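PDB 5TR7: D-alanyl-D-alanine carboxypeptidase from Vibrio cholerae, which probably removes the terminal D-alanine from the peptide stems of peptidoglycan precursors, as a penicillin-binding serine carboxypeptidase of the S11 family. Local coordinates for residues A[37-41]-A[135-140]; A[42-47]-A[163-167]; A[87-91]-A[102-106]; A[127-131]-A[155-159]. One frame throughout, in Å; residues are numbered along the deposited sequence.

Contact 1. Residues A[37-41]-A[135-140]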
loop_
_atom_site.group_PDB
_atom_site.type_symbol
_atom_site.label_atom_id
_atom_site.label_comp_id
_atom_site.label_asym_id
_atom_site.label_seq_id
_atom_site.Cartn_x
_atom_site.Cartn_y
_atom_site.Cartn_z
ATOM N N THR A 37 -4.310 0.899 3.189
ATOM C CA THR A 37 -3.850 0.968 4.584
ATOM C C THR A 37 -2.615 0.053 4.799
ATOM O O THR A 37 -1.778 0.304 5.655
ATOM C CB THR A 37 -4.987 0.473 5.514
ATOM O OG1 THR A 37 -6.088 1.373 5.425
ATOM C CG2 THR A 37 -4.554 0.396 6.962
ATOM N N LYS A 38 -2.495 -0.971 3.961
ATOM C CA LYS A 38 -1.372 -1.914 4.050
ATOM C C LYS A 38 -0.058 -1.260 3.771
ATOM O O LYS A 38 0.996 -1.734 4.238
ATOM C CB LYS A 38 -1.584 -3.135 3.219
ATOM C CG LYS A 38 -2.829 -3.935 3.650
ATOM C CD LYS A 38 -3.021 -5.238 2.875
ATOM C CE LYS A 38 -4.207 -6.051 3.392
ATOM N NZ LYS A 38 -5.502 -5.485 2.986
ATOM N N MET A 39 -0.081 -0.152 3.035
ATOM C CA MET A 39 1.169 0.589 2.839
ATOM C C MET A 39 1.677 1.120 4.180
ATOM O O MET A 39 2.913 1.138 4.439
ATOM C CB MET A 39 0.973 1.773 1.897
ATOM C CG MET A 39 0.755 1.358 0.421
ATOM S SD MET A 39 0.827 2.754 -0.652
ATOM C CE MET A 39 -0.406 3.884 -0.148
ATOM N N MET A 40 0.750 1.532 5.048
ATOM C CA MET A 40 1.201 2.100 6.337
ATOM C C MET A 40 1.725 0.954 7.197
ATOM O O MET A 40 2.711 1.079 7.898
ATOM C CB MET A 40 0.114 2.909 7.055
ATOM C CG MET A 40 0.622 3.415 8.437
ATOM S SD MET A 40 2.102 4.502 8.369
ATOM C CE MET A 40 1.085 5.849 7.708
ATOM N N THR A 41 1.068 -0.187 7.112
ATOM C CA THR A 41 1.485 -1.360 7.886
ATOM C C THR A 41 2.889 -1.787 7.483
ATOM O O THR A 41 3.764 -2.026 8.341
ATOM C CB THR A 41 0.470 -2.488 7.695
ATOM O OG1 THR A 41 -0.773 -2.091 8.307
ATOM C CG2 THR A 41 0.938 -3.784 8.322
ATOM N N PHE A 135 -5.867 5.832 11.210
ATOM C CA PHE A 135 -6.051 4.407 11.101
ATOM C C PHE A 135 -6.639 3.774 12.360
ATOM O O PHE A 135 -6.354 4.230 13.487
ATOM C CB PHE A 135 -4.713 3.775 10.730
ATOM C CG PHE A 135 -4.103 4.375 9.486
ATOM C CD1 PHE A 135 -4.532 4.008 8.237
ATOM C CD2 PHE A 135 -3.127 5.358 9.578
ATOM C CE1 PHE A 135 -3.981 4.572 7.087
ATOM C CE2 PHE A 135 -2.543 5.889 8.465
ATOM C CZ PHE A 135 -2.960 5.507 7.194
ATOM N N THR A 136 -7.473 2.741 12.161
ATOM C CA THR A 136 -8.080 1.974 13.251
ATOM C C THR A 136 -7.668 0.504 13.266
ATOM O O THR A 136 -7.966 -0.210 14.199
ATOM C CB THR A 136 -9.603 2.054 13.215
ATOM O OG1 THR A 136 -10.064 1.567 11.940
ATOM C CG2 THR A 136 -10.047 3.514 13.461
ATOM N N ASN A 137 -7.004 0.023 12.245
ATOM C CA ASN A 137 -6.574 -1.341 12.233
ATOM C C ASN A 137 -5.393 -1.468 11.249
ATOM O O ASN A 137 -5.118 -0.531 10.512
ATOM C CB ASN A 137 -7.766 -2.215 11.844
ATOM C CG ASN A 137 -8.217 -1.955 10.449
ATOM O OD1 ASN A 137 -7.420 -1.926 9.505
ATOM N ND2 ASN A 137 -9.497 -1.785 10.298
ATOM N N SER A 138 -4.744 -2.634 11.212
ATOM C CA SER A 138 -3.599 -2.872 10.360
ATOM C C SER A 138 -3.901 -3.323 8.922
ATOM O O SER A 138 -2.953 -3.491 8.113
ATOM C CB SER A 138 -2.760 -3.941 11.007
ATOM O OG SER A 138 -3.516 -5.164 11.122
ATOM N N HIS A 139 -5.174 -3.497 8.548
ATOM C CA HIS A 139 -5.457 -4.029 7.189
ATOM C C HIS A 139 -6.339 -3.202 6.279
ATOM O O HIS A 139 -6.262 -3.402 5.055
ATOM C CB HIS A 139 -6.016 -5.448 7.301
ATOM C CG HIS A 139 -7.037 -5.565 8.374
ATOM N ND1 HIS A 139 -8.293 -5.044 8.242
ATOM C CD2 HIS A 139 -6.984 -6.101 9.613
ATOM C CE1 HIS A 139 -8.993 -5.276 9.338
ATOM N NE2 HIS A 139 -8.221 -5.930 10.186
ATOM N N GLY A 140 -7.155 -2.300 6.828
ATOM C CA GLY A 140 -8.029 -1.475 6.022
ATOM C C GLY A 140 -9.536 -1.773 5.998
ATOM O O GLY A 140 -10.289 -1.025 5.421
#
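Lys-38, in the first turn of helix 37-50, reaches the backbone of His-139 in the loop that follows helix 114-127. Its CB does not point at the loop; the rest of the chain brings the tip there. CG comes to 3.7 Å from His-139 O, CE lies 3.7 Å from His-139 O and packs on Cys-103 of helix 100-111, and a bend in the last torsion (chi4 75°) swings NZ back onto the carbonyl. The bond from Lys-38 NZ to His-139 O, 3.0 Å, uses a lone pair in the carbonyl plane. One turn on, Thr-41 OG1 donates to Ser-138 O at 2.6 Å, tilted 26° from the plane of that carbonyl, so two consecutive loop carbonyls are fastened to one helix. The loop is shaped by an Asx turn: Asn-137 OD1 accepts from both His-139 N and Gly-140 N. Thr-37 lies against this bend, with CB 3.6 Å from Gly-140 CA and OG1 turned back to Ala-34 O. Met-40 crosses Phe-135 at about a right angle; its CB and CG cover one face of the ring, and Met-40 CE touches Phe-135 CE2 at 3.7 Å. Ser-35 OG and Asn-100 OD1 also bond Lys-38 NZ. Three oxygens thus hold the amine beside Ser-35, consistent with the predicted roles of Lys-38 as proton acceptor and Ser-35 as acylated nucleophile in an SxxK motif.

Contact 2. Residues A[42-47]-A[163-167]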
loop_
_atom_site.group_PDB
_atom_site.type_symbol
_atom_site.label_atom_id
_atom_site.label_comp_id
_atom_site.label_asym_id
_atom_site.label_seq_id
_atom_site.Cartn_x
_atom_site.Cartn_y
_atom_site.Cartn_z
ATOM N N SER A 42 3.127 -1.837 6.183
ATOM C CA SER A 42 4.448 -2.245 5.692
ATOM C C SER A 42 5.473 -1.152 6.031
ATOM O O SER A 42 6.655 -1.460 6.169
ATOM C CB SER A 42 4.466 -2.527 4.214
ATOM O OG SER A 42 4.569 -1.310 3.508
ATOM N N TYR A 43 5.039 0.107 6.128
ATOM C CA TYR A 43 5.964 1.184 6.447
ATOM C C TYR A 43 6.476 0.956 7.865
ATOM O O TYR A 43 7.695 0.990 8.111
ATOM C CB TYR A 43 5.335 2.591 6.272
ATOM C CG TYR A 43 6.328 3.723 6.557
ATOM C CD1 TYR A 43 6.520 4.172 7.840
ATOM C CD2 TYR A 43 7.090 4.322 5.538
ATOM C CE1 TYR A 43 7.483 5.126 8.128
ATOM C CE2 TYR A 43 8.025 5.320 5.824
ATOM C CZ TYR A 43 8.234 5.715 7.116
ATOM O OH TYR A 43 9.159 6.669 7.401
ATOM N N VAL A 44 5.562 0.735 8.811
ATOM C CA VAL A 44 5.963 0.485 10.201
ATOM C C VAL A 44 6.854 -0.759 10.300
ATOM O O VAL A 44 7.912 -0.747 10.938
ATOM C CB VAL A 44 4.734 0.325 11.138
ATOM C CG1 VAL A 44 5.179 0.061 12.576
ATOM C CG2 VAL A 44 3.872 1.585 11.106
ATOM N N ILE A 45 6.452 -1.829 9.612
ATOM C CA ILE A 45 7.281 -3.056 9.590
ATOM C C ILE A 45 8.705 -2.739 9.054
ATOM O O ILE A 45 9.696 -3.177 9.584
ATOM C CB ILE A 45 6.612 -4.136 8.748
ATOM C CG1 ILE A 45 5.339 -4.618 9.447
ATOM C CG2 ILE A 45 7.552 -5.299 8.454
ATOM C CD1 ILE A 45 4.454 -5.453 8.488
ATOM N N GLY A 46 8.794 -1.919 8.033
ATOM C CA GLY A 46 10.086 -1.551 7.415
ATOM C C GLY A 46 10.957 -0.806 8.419
ATOM O O GLY A 46 12.162 -1.083 8.559
ATOM N N GLN A 47 10.344 0.096 9.167
ATOM C CA GLN A 47 11.122 0.788 10.172
ATOM C C GLN A 47 11.619 -0.146 11.244
ATOM O O GLN A 47 12.791 -0.045 11.656
ATOM C CB GLN A 47 10.336 1.934 10.754
ATOM C CG GLN A 47 10.163 3.124 9.781
ATOM C CD GLN A 47 11.415 3.935 9.622
ATOM O OE1 GLN A 47 12.432 3.572 10.154
ATOM N NE2 GLN A 47 11.337 5.061 8.935
ATOM N N ASP A 163 12.251 6.123 2.674
ATOM C CA ASP A 163 12.766 5.787 4.057
ATOM C C ASP A 163 12.967 4.316 4.281
ATOM O O ASP A 163 13.822 3.957 5.063
ATOM C CB ASP A 163 11.766 6.265 5.127
ATOM C CG ASP A 163 11.418 7.735 5.037
ATOM O OD1 ASP A 163 12.271 8.496 4.616
ATOM O OD2 ASP A 163 10.348 8.166 5.573
ATOM N N VAL A 164 12.178 3.462 3.606
ATOM C CA VAL A 164 12.309 1.977 3.759
ATOM C C VAL A 164 12.517 1.239 2.395
ATOM O O VAL A 164 11.682 0.414 1.967
ATOM C CB VAL A 164 11.161 1.419 4.573
ATOM C CG1 VAL A 164 11.265 1.948 6.052
ATOM C CG2 VAL A 164 9.827 1.773 3.966
ATOM N N PRO A 165 13.631 1.539 1.726
ATOM C CA PRO A 165 13.874 0.949 0.343
ATOM C C PRO A 165 13.803 -0.590 0.266
ATOM O O PRO A 165 13.250 -1.124 -0.659
ATOM C CB PRO A 165 15.228 1.532 -0.091
ATOM C CG PRO A 165 15.863 2.153 1.216
ATOM C CD PRO A 165 14.732 2.400 2.229
ATOM N N GLU A 166 14.280 -1.271 1.294
ATOM C CA GLU A 166 14.245 -2.746 1.376
ATOM C C GLU A 166 12.851 -3.232 1.465
ATOM O O GLU A 166 12.551 -4.311 0.991
ATOM C CB GLU A 166 15.113 -3.303 2.482
ATOM C CG GLU A 166 16.650 -3.043 2.279
ATOM C CD GLU A 166 17.277 -3.582 1.000
ATOM O OE1 GLU A 166 16.916 -4.694 0.607
ATOM O OE2 GLU A 166 17.978 -2.838 0.245
ATOM N N GLU A 167 11.992 -2.430 2.055
ATOM C CA GLU A 167 10.602 -2.809 2.083
ATOM C C GLU A 167 10.022 -2.503 0.727
ATOM O O GLU A 167 9.297 -3.323 0.192
ATOM C CB GLU A 167 9.772 -2.002 3.076
ATOM C CG GLU A 167 9.338 -2.537 4.385
ATOM C CD GLU A 167 8.670 -3.935 4.436
ATOM O OE1 GLU A 167 7.367 -4.227 4.582
ATOM O OE2 GLU A 167 9.649 -4.680 4.608
#
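Asp-163 meets Tyr-43 through a short hydrogen bond, Tyr-43 OH donating to Asp-163 OD2 at 2.6 Å. The carboxylate oxygen sits at the edge of the ring and in its plane, while the bond reaches it on the anti side, 25° out of the carboxylate plane; ring and carboxylate are turned 71° apart. The same hydroxyl accepts from Gln-47 NE2, 3.1 Å from Tyr-43 OH and in the amide plane of Gln-47, so donor and acceptor duties of the phenol are both used. Val-164 comes next, fitting its two methyls against helix 37-50: CG1 presses on the backbone, 3.6 Å from Gly-46 C, and CG2 leans on Tyr-43 CD2 obliquely at 4.1 Å. This residue joins two helices, the first to leave the helical path of 150-163 and also the N-cap residue of the short helix 165-168. The joint is laid along the helix that bears Lys-38 of the SxxK motif in the penicillin-binding fold. After the corner, Glu-167 packs where Gly-46 has no side chain, and Glu-167 CG lies only 3.3 Å from Gly-46 CA. The bend at chi2 (-49°) then carries the carboxylate past Ser-42, where Glu-167 OE1 stands 3.3 Å from Ser-42 O, two acceptors with no bond between them, while Ser-42 OG is hydrogen-bonded to Tyr-171 OH and Met-39 O. Glu-167 OE1 also has a weak hydrogen bond from Asn-91 ND2.

Contact 3. Residues A[87-91]-A[102-106]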
loop_
_atom_site.group_PDB
_atom_site.type_symbol
_atom_site.label_atom_id
_atom_site.label_comp_id
_atom_site.label_asym_id
_atom_site.label_seq_id
_atom_site.Cartn_x
_atom_site.Cartn_y
_atom_site.Cartn_z
ATOM N N VAL A 87 8.865 -13.850 9.195
ATOM C CA VAL A 87 8.600 -12.418 8.960
ATOM C C VAL A 87 8.676 -12.079 7.478
ATOM O O VAL A 87 7.774 -11.472 6.980
ATOM C CB VAL A 87 9.568 -11.508 9.741
ATOM C CG1 VAL A 87 9.572 -10.085 9.216
ATOM C CG2 VAL A 87 9.209 -11.512 11.206
ATOM N N SER A 88 9.703 -12.511 6.770
ATOM C CA SER A 88 9.753 -12.203 5.331
ATOM C C SER A 88 8.567 -12.713 4.548
ATOM O O SER A 88 8.082 -12.044 3.689
ATOM C CB SER A 88 11.044 -12.674 4.672
ATOM O OG SER A 88 11.131 -14.047 4.722
ATOM N N ASP A 89 8.028 -13.852 4.934
ATOM C CA ASP A 89 6.930 -14.477 4.273
ATOM C C ASP A 89 5.642 -13.725 4.600
ATOM O O ASP A 89 4.831 -13.456 3.699
ATOM C CB ASP A 89 6.855 -15.941 4.648
ATOM C CG ASP A 89 7.967 -16.751 4.074
ATOM O OD1 ASP A 89 8.205 -16.589 2.848
ATOM O OD2 ASP A 89 8.528 -17.624 4.809
ATOM N N LEU A 90 5.433 -13.375 5.862
ATOM C CA LEU A 90 4.255 -12.595 6.193
ATOM C C LEU A 90 4.243 -11.235 5.445
ATOM O O LEU A 90 3.186 -10.737 5.005
ATOM C CB LEU A 90 4.168 -12.351 7.713
ATOM C CG LEU A 90 3.720 -13.565 8.549
ATOM C CD1 LEU A 90 3.801 -13.204 10.047
ATOM C CD2 LEU A 90 2.310 -14.062 8.212
ATOM N N ASN A 91 5.423 -10.613 5.385
ATOM C CA ASN A 91 5.598 -9.354 4.663
ATOM C C ASN A 91 5.142 -9.404 3.234
ATOM O O ASN A 91 4.445 -8.536 2.772
ATOM C CB ASN A 91 7.052 -9.007 4.685
ATOM C CG ASN A 91 7.308 -7.916 5.545
ATOM O OD1 ASN A 91 7.693 -8.067 6.706
ATOM N ND2 ASN A 91 7.011 -6.754 5.024
ATOM N N ALA A 102 -2.202 -11.897 7.372
ATOM C CA ALA A 102 -0.783 -11.604 7.582
ATOM C C ALA A 102 -0.578 -10.224 8.235
ATOM O O ALA A 102 0.400 -10.028 8.950
ATOM C CB ALA A 102 -0.023 -11.651 6.274
ATOM N N CYS A 103 -1.483 -9.281 7.943
ATOM C CA CYS A 103 -1.404 -7.937 8.547
ATOM C C CYS A 103 -1.544 -8.018 10.037
ATOM O O CYS A 103 -0.716 -7.478 10.785
ATOM C CB CYS A 103 -2.470 -6.983 8.024
ATOM S SG CYS A 103 -2.208 -6.431 6.341
ATOM N N VAL A 104 -2.545 -8.757 10.470
ATOM C CA VAL A 104 -2.771 -8.888 11.907
ATOM C C VAL A 104 -1.648 -9.632 12.597
ATOM O O VAL A 104 -1.275 -9.252 13.709
ATOM C CB VAL A 104 -4.104 -9.545 12.216
ATOM C CG1 VAL A 104 -4.266 -9.716 13.729
ATOM C CG2 VAL A 104 -5.227 -8.700 11.660
ATOM N N ALA A 105 -1.094 -10.660 11.943
ATOM C CA ALA A 105 0.005 -11.401 12.557
ATOM C C ALA A 105 1.236 -10.547 12.743
ATOM O O ALA A 105 1.900 -10.632 13.803
ATOM C CB ALA A 105 0.350 -12.641 11.776
ATOM N N MET A 106 1.567 -9.736 11.740
ATOM C CA MET A 106 2.746 -8.824 11.891
ATOM C C MET A 106 2.476 -7.737 12.921
ATOM O O MET A 106 3.342 -7.380 13.712
ATOM C CB MET A 106 3.191 -8.200 10.566
ATOM C CG MET A 106 3.902 -9.201 9.642
ATOM S SD MET A 106 5.396 -9.904 10.408
ATOM C CE MET A 106 6.407 -8.434 10.674
#
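Val-87, at the start of helix 87-95, touches Met-106 of helix 100-111 through its methyls, and Val-87 CG1 lies 3.9 Å from Met-106 CE. The two side chains cross at about a right angle, the thioether methyl touching both valine methyls. Leu-90, one turn later, shares the largest part of the contact with Met-106. Its CB rests on the methionine stem, 3.7 Å from Met-106 CG, and its two methyls divide the work: Leu-90 CD1 meets Met-106 SD at 3.7 Å and Ala-105 CB at 3.9 Å, whereas Leu-90 CD2 faces Ala-102 CB, also at 3.9 Å. Small residues at 102 and 105 thus let the leucine lie close to the second helix, where Leu-90 O too comes within 3.6 Å of Ala-102 CB. Met-106 is coiled rather than extended, with chi2 at -60° and the next torsion much the same, which folds its methyl back toward Val-87. Asn-91 closes the segment, its OD1 lying 4.2 Å from Met-106 CE. No hydrogen bond joins the two segments; the packing is apolar, and their axes run roughly antiparallel, 140° apart and 9.7 Å at closest. The pair forms a hairpin of consecutive helices in the helical part of the penicillin-binding fold. Strand 59-61 flanks it, Val-60 touching both Val-87 and Leu-90, while Ile-45 of helix 37-50 packs on Asn-91 and Met-106.

Contact 4. Residues A[127-131]-A[155-159]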
loop_
_atom_site.group_PDB
_atom_site.type_symbol
_atom_site.label_atom_id
_atom_site.label_comp_id
_atom_site.label_asym_id
_atom_site.label_seq_id
_atom_site.Cartn_x
_atom_site.Cartn_y
_atom_site.Cartn_z
ATOM N N SER A 127 4.169 11.933 11.817
ATOM C CA SER A 127 5.510 12.400 11.559
ATOM C C SER A 127 5.791 12.484 10.052
ATOM O O SER A 127 6.762 13.093 9.631
ATOM C CB SER A 127 6.491 11.506 12.309
ATOM O OG SER A 127 6.623 10.303 11.635
ATOM N N LEU A 128 4.981 11.816 9.231
ATOM C CA LEU A 128 5.145 11.922 7.801
ATOM C C LEU A 128 4.327 13.093 7.227
ATOM O O LEU A 128 4.441 13.321 6.057
ATOM C CB LEU A 128 4.729 10.655 7.098
ATOM C CG LEU A 128 5.575 9.396 7.347
ATOM C CD1 LEU A 128 4.979 8.150 6.730
ATOM C CD2 LEU A 128 7.032 9.554 6.953
ATOM N N GLY A 129 3.512 13.825 8.009
ATOM C CA GLY A 129 2.721 14.930 7.423
ATOM C C GLY A 129 1.376 14.514 6.797
ATOM O O GLY A 129 0.752 15.237 6.047
ATOM N N MET A 130 0.901 13.346 7.185
ATOM C CA MET A 130 -0.407 12.849 6.755
ATOM C C MET A 130 -1.441 13.408 7.768
ATOM O O MET A 130 -2.073 12.671 8.502
ATOM C CB MET A 130 -0.400 11.318 6.737
ATOM C CG MET A 130 0.709 10.755 5.824
ATOM S SD MET A 130 0.841 8.993 5.957
ATOM C CE MET A 130 -0.740 8.368 5.390
ATOM N N LYS A 131 -1.667 14.699 7.718
ATOM C CA LYS A 131 -2.561 15.384 8.657
ATOM C C LYS A 131 -4.049 15.085 8.478
ATOM O O LYS A 131 -4.821 15.413 9.344
ATOM C CB LYS A 131 -2.294 16.875 8.555
ATOM C CG LYS A 131 -0.800 17.202 8.605
ATOM C CD LYS A 131 -0.566 18.675 8.836
ATOM C CE LYS A 131 -1.115 19.491 7.676
ATOM N NZ LYS A 131 -0.861 20.957 7.853
ATOM N N LEU A 155 2.062 10.897 -0.051
ATOM C CA LEU A 155 3.169 11.096 0.887
ATOM C C LEU A 155 3.596 9.738 1.400
ATOM O O LEU A 155 4.751 9.474 1.499
ATOM C CB LEU A 155 2.746 11.972 2.093
ATOM C CG LEU A 155 2.530 13.465 1.898
ATOM C CD1 LEU A 155 1.907 14.160 3.146
ATOM C CD2 LEU A 155 3.812 14.153 1.485
ATOM N N LEU A 156 2.643 8.841 1.639
ATOM C CA LEU A 156 2.980 7.544 2.182
ATOM C C LEU A 156 3.768 6.703 1.193
ATOM O O LEU A 156 4.726 6.024 1.562
ATOM C CB LEU A 156 1.737 6.810 2.680
ATOM C CG LEU A 156 1.904 5.440 3.305
ATOM C CD1 LEU A 156 2.783 5.517 4.511
ATOM C CD2 LEU A 156 0.598 4.837 3.690
ATOM N N GLY A 157 3.311 6.709 -0.038
ATOM C CA GLY A 157 4.013 5.959 -1.102
ATOM C C GLY A 157 5.441 6.503 -1.230
ATOM O O GLY A 157 6.398 5.742 -1.339
ATOM N N GLN A 158 5.567 7.837 -1.261
ATOM C CA GLN A 158 6.857 8.497 -1.368
ATOM C C GLN A 158 7.764 8.093 -0.190
ATOM O O GLN A 158 8.953 7.801 -0.381
ATOM C CB GLN A 158 6.668 10.035 -1.365
ATOM C CG GLN A 158 7.959 10.853 -1.372
ATOM C CD GLN A 158 7.756 12.337 -1.121
ATOM O OE1 GLN A 158 7.015 12.753 -0.258
ATOM N NE2 GLN A 158 8.357 13.135 -1.959
ATOM N N ALA A 159 7.204 8.099 1.015
ATOM C CA ALA A 159 7.972 7.726 2.223
ATOM C C ALA A 159 8.447 6.294 2.201
ATOM O O ALA A 159 9.508 5.989 2.765
ATOM C CB ALA A 159 7.126 7.946 3.474
#
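Gly-129 O takes a methyl at close range: Leu-155 CD1 lies 3.3 Å from it, where a helix side chain presses on a backbone carbonyl. Gly-129, at positive phi (85°), is the C-terminal glycine of a Schellman motif that ends helix 114-127; its carbonyl opens the inverse gamma turn centred on Met-130. That turn makes Gly-129 O the acceptor of a weak hydrogen bond from Lys-131 N, so the leucine methyl and an amide crowd the same oxygen. On the near side of the glycine, Leu-128 uses both branches on helix 150-163: CD2 is 3.8 Å from Ala-159 CB, and CD1 is 4.1 Å from Leu-156 CD1, with the two leucines crossing at a slant. Leu-128 therefore spans Leu-156 and Ala-159, about one turn apart, and Tyr-43 of helix 37-50 also touches Leu-128. Beyond the glycine, Met-130 runs extended through CG and SD before its last torsion turns (chi3 62°) and brings the methyl against Leu-156. The contact holds no hydrogen bond between its segments; it lets the capped end of helix 114-127 lie on helix 150-163, while Met-40 of helix 37-50 touches both Met-130 and Leu-156. Met-130 SD and Met-130 CE are each 4.0 Å from Leu-156 CB.

How the contacts relate
All four contacts belong to the helical part of the carboxypeptidase domain, and helix 37-50 ties them together. Contacts 1 and 2 use its successive turns, their centres 14 Å apart. Contact 3 lies 13 Å from each, touching contact 1 through Cys-103 and contact 2 through Ile-45. Contact 4 touches contact 1 through Met-40 and contact 2 through Tyr-43, but contacts 3 and 4 are separate, with nearest atoms about 12 Å apart. Along the chain contact 3 is nested within the loops closed by contacts 1 and 2, contact 4 within that of contact 2, and contacts 1 and 4 alternate. The helix bearing the predicted catalytic lysine is thereby packed by chain segments distant in sequence.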